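Local coordinates for protein 1-deoxy-D-xylulose 5-phosphate reductoisomerase (PDB 1R0K) that catalyses the NADPH-dependent rearrangement and reduction of 1-deoxy-D-xylulose 5-phosphate to 2-C-methyl-D-erythritol 4-phosphate, the first committed step of the non-mevalonate route to isoprenoids, at residues D166-I171 against F229-E234. Sequence-based numbering, arbitrary orientation.
Sequences DYVRRI and FQIPLE
Ile231 holds CG1 between its own backbone N and carbonyl carbon (chi1 65°), and the extended second torsion carries CD1 across to Val168 and Ile171. Ile171 reaches back the other way: CG1 lies opposite the carbonyl carbon (chi1 -73°), and a stretched chain thrusts CD1 at the same methyl. The two isoleucines therefore meet tip to tip, CD1 of Ile171 standing 3.3 Å from CD1 of Ile231, tighter than a usual van der Waals contact. Ile231 CD1 also lies 3.5 Å from Ile171 CG1. On the Val168 side, CG1, the branch turned away from the valine's backbone N, comes within 3.8 Å of Ile231 CD1, the two side chains crossing at about a right angle. Ile171 CD1 has a second neighbour in Phe229 CB, 4.0 Å away, and sits oblique to the phenyl ring. All four residues are buried, and the contact between 166-171 and 229-234 is purely apolar.

Arg169 and Arg170 both face Glu251 in a classic beta bulge and both form salt bridges to it; Arg169 also bridges to Glu281 of the second subunit. The packing joins the first part of the bulged strand 168-175 to the loop that leaves helix 216-229 and leads into strand 236-240, the parallel neighbour of 168-175 in the mixed sheet. Phe160 and Phe236 line the same apolar cluster, and Ile156 of helix 151-159 packs against both Ile171 and Phe229.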
loop_
_atom_site.group_PDB
_atom_site.type_symbol
_atom_site.label_atom_id
_atom_site.label_comp_id
_atom_site.label_asym_id
_atom_site.label_seq_id
_atom_site.Cartn_x
_atom_site.Cartn_y
_atom_site.Cartn_z
ATOM N N ASP B 166 10.356 13.025 -4.509
ATOM C CA ASP B 166 9.836 14.196 -3.812
ATOM C C ASP B 166 8.403 14.049 -3.302
ATOM O O ASP B 166 7.948 14.863 -2.499
ATOM C CB ASP B 166 9.920 15.438 -4.702
ATOM C CG ASP B 166 11.344 15.805 -5.064
ATOM O OD1 ASP B 166 12.273 15.434 -4.314
ATOM O OD2 ASP B 166 11.530 16.481 -6.097
ATOM N N TYR B 167 7.689 13.029 -3.764
ATOM C CA TYR B 167 6.312 12.819 -3.316
ATOM C C TYR B 167 6.262 12.213 -1.923
ATOM O O TYR B 167 5.199 12.148 -1.300
ATOM C CB TYR B 167 5.559 11.895 -4.278
ATOM C CG TYR B 167 5.334 12.458 -5.666
ATOM C CD1 TYR B 167 5.539 13.811 -5.941
ATOM C CD2 TYR B 167 4.880 11.636 -6.698
ATOM C CE1 TYR B 167 5.297 14.331 -7.215
ATOM C CE2 TYR B 167 4.635 12.144 -7.970
ATOM C CZ TYR B 167 4.844 13.488 -8.221
ATOM O OH TYR B 167 4.593 13.986 -9.484
ATOM N N VAL B 168 7.408 11.758 -1.433
ATOM C CA VAL B 168 7.468 11.146 -0.113
ATOM C C VAL B 168 7.540 12.162 1.027
ATOM O O VAL B 168 8.382 13.059 1.017
ATOM C CB VAL B 168 8.699 10.203 0.022
ATOM C CG1 VAL B 168 8.811 9.688 1.465
ATOM C CG2 VAL B 168 8.573 9.038 -0.939
ATOM N N ARG B 169 6.649 12.017 2.004
ATOM C CA ARG B 169 6.662 12.879 3.179
ATOM C C ARG B 169 7.464 12.147 4.249
ATOM O O ARG B 169 8.279 12.744 4.950
ATOM C CB ARG B 169 5.250 13.141 3.698
ATOM C CG ARG B 169 5.229 13.841 5.057
ATOM C CD ARG B 169 3.843 14.345 5.380
ATOM N NE ARG B 169 3.467 15.436 4.487
ATOM C CZ ARG B 169 2.246 15.610 3.998
ATOM N NH1 ARG B 169 1.278 14.759 4.311
ATOM N NH2 ARG B 169 1.989 16.645 3.207
ATOM N N ARG B 170 7.226 10.845 4.375
ATOM C CA ARG B 170 7.953 10.043 5.350
ATOM C C ARG B 170 7.902 8.557 5.014
ATOM O O ARG B 170 6.970 8.085 4.367
ATOM C CB ARG B 170 7.396 10.254 6.766
ATOM C CG ARG B 170 5.944 9.845 6.946
ATOM C CD ARG B 170 5.535 9.712 8.429
ATOM N NE ARG B 170 4.084 9.596 8.535
ATOM C CZ ARG B 170 3.412 9.221 9.621
ATOM N NH1 ARG B 170 4.041 8.901 10.745
ATOM N NH2 ARG B 170 2.090 9.175 9.576
ATOM N N ILE B 171 8.940 7.838 5.429
ATOM C CA ILE B 171 9.014 6.395 5.241
ATOM C C ILE B 171 9.014 5.833 6.658
ATOM O O ILE B 171 9.838 6.215 7.494
ATOM C CB ILE B 171 10.308 5.957 4.513
ATOM C CG1 ILE B 171 10.220 6.328 3.030
ATOM C CG2 ILE B 171 10.528 4.455 4.689
ATOM C CD1 ILE B 171 11.408 5.866 2.201
ATOM N N PHE B 229 16.555 4.220 -0.969
ATOM C CA PHE B 229 15.544 5.174 -1.375
ATOM C C PHE B 229 15.956 6.624 -1.572
ATOM O O PHE B 229 15.178 7.433 -2.066
ATOM C CB PHE B 229 14.355 5.007 -0.428
ATOM C CG PHE B 229 13.863 3.584 -0.380
ATOM C CD1 PHE B 229 13.273 3.009 -1.505
ATOM C CD2 PHE B 229 14.106 2.782 0.728
ATOM C CE1 PHE B 229 12.945 1.648 -1.531
ATOM C CE2 PHE B 229 13.784 1.419 0.716
ATOM C CZ PHE B 229 13.205 0.850 -0.415
ATOM N N GLN B 230 17.184 6.942 -1.191
ATOM C CA GLN B 230 17.730 8.275 -1.413
ATOM C C GLN B 230 16.891 9.481 -0.997
ATOM O O GLN B 230 16.831 10.471 -1.725
ATOM C CB GLN B 230 18.088 8.406 -2.898
ATOM C CG GLN B 230 18.983 7.284 -3.419
ATOM C CD GLN B 230 20.451 7.471 -3.061
ATOM O OE1 GLN B 230 21.129 8.337 -3.616
ATOM N NE2 GLN B 230 20.946 6.661 -2.130
ATOM N N ILE B 231 16.227 9.409 0.149
ATOM C CA ILE B 231 15.463 10.558 0.619
ATOM C C ILE B 231 16.136 11.030 1.906
ATOM O O ILE B 231 16.860 10.268 2.545
ATOM C CB ILE B 231 13.972 10.222 0.911
ATOM C CG1 ILE B 231 13.857 9.243 2.074
ATOM C CG2 ILE B 231 13.300 9.668 -0.344
ATOM C CD1 ILE B 231 12.427 9.037 2.539
ATOM N N PRO B 232 15.924 12.298 2.290
ATOM C CA PRO B 232 16.522 12.862 3.507
ATOM C C PRO B 232 16.294 11.989 4.741
ATOM O O PRO B 232 15.187 11.506 4.974
ATOM C CB PRO B 232 15.834 14.219 3.628
ATOM C CG PRO B 232 15.628 14.603 2.199
ATOM C CD PRO B 232 15.121 13.313 1.586
ATOM N N LEU B 233 17.346 11.803 5.531
ATOM C CA LEU B 233 17.273 10.988 6.739
ATOM C C LEU B 233 16.132 11.391 7.671
ATOM O O LEU B 233 15.481 10.534 8.267
ATOM C CB LEU B 233 18.599 11.060 7.500
ATOM C CG LEU B 233 18.667 10.249 8.798
ATOM C CD1 LEU B 233 18.545 8.761 8.478
ATOM C CD2 LEU B 233 19.982 10.529 9.515
ATOM N N GLU B 234 15.888 12.691 7.799
ATOM C CA GLU B 234 14.821 13.167 8.674
ATOM C C GLU B 234 13.432 12.679 8.263
ATOM O O GLU B 234 12.481 12.780 9.039
ATOM C CB GLU B 234 14.828 14.700 8.757
ATOM C CG GLU B 234 15.470 15.407 7.576
ATOM C CD GLU B 234 16.961 15.125 7.480
ATOM O OE1 GLU B 234 17.644 15.169 8.525
ATOM O OE2 GLU B 234 17.452 14.866 6.364
#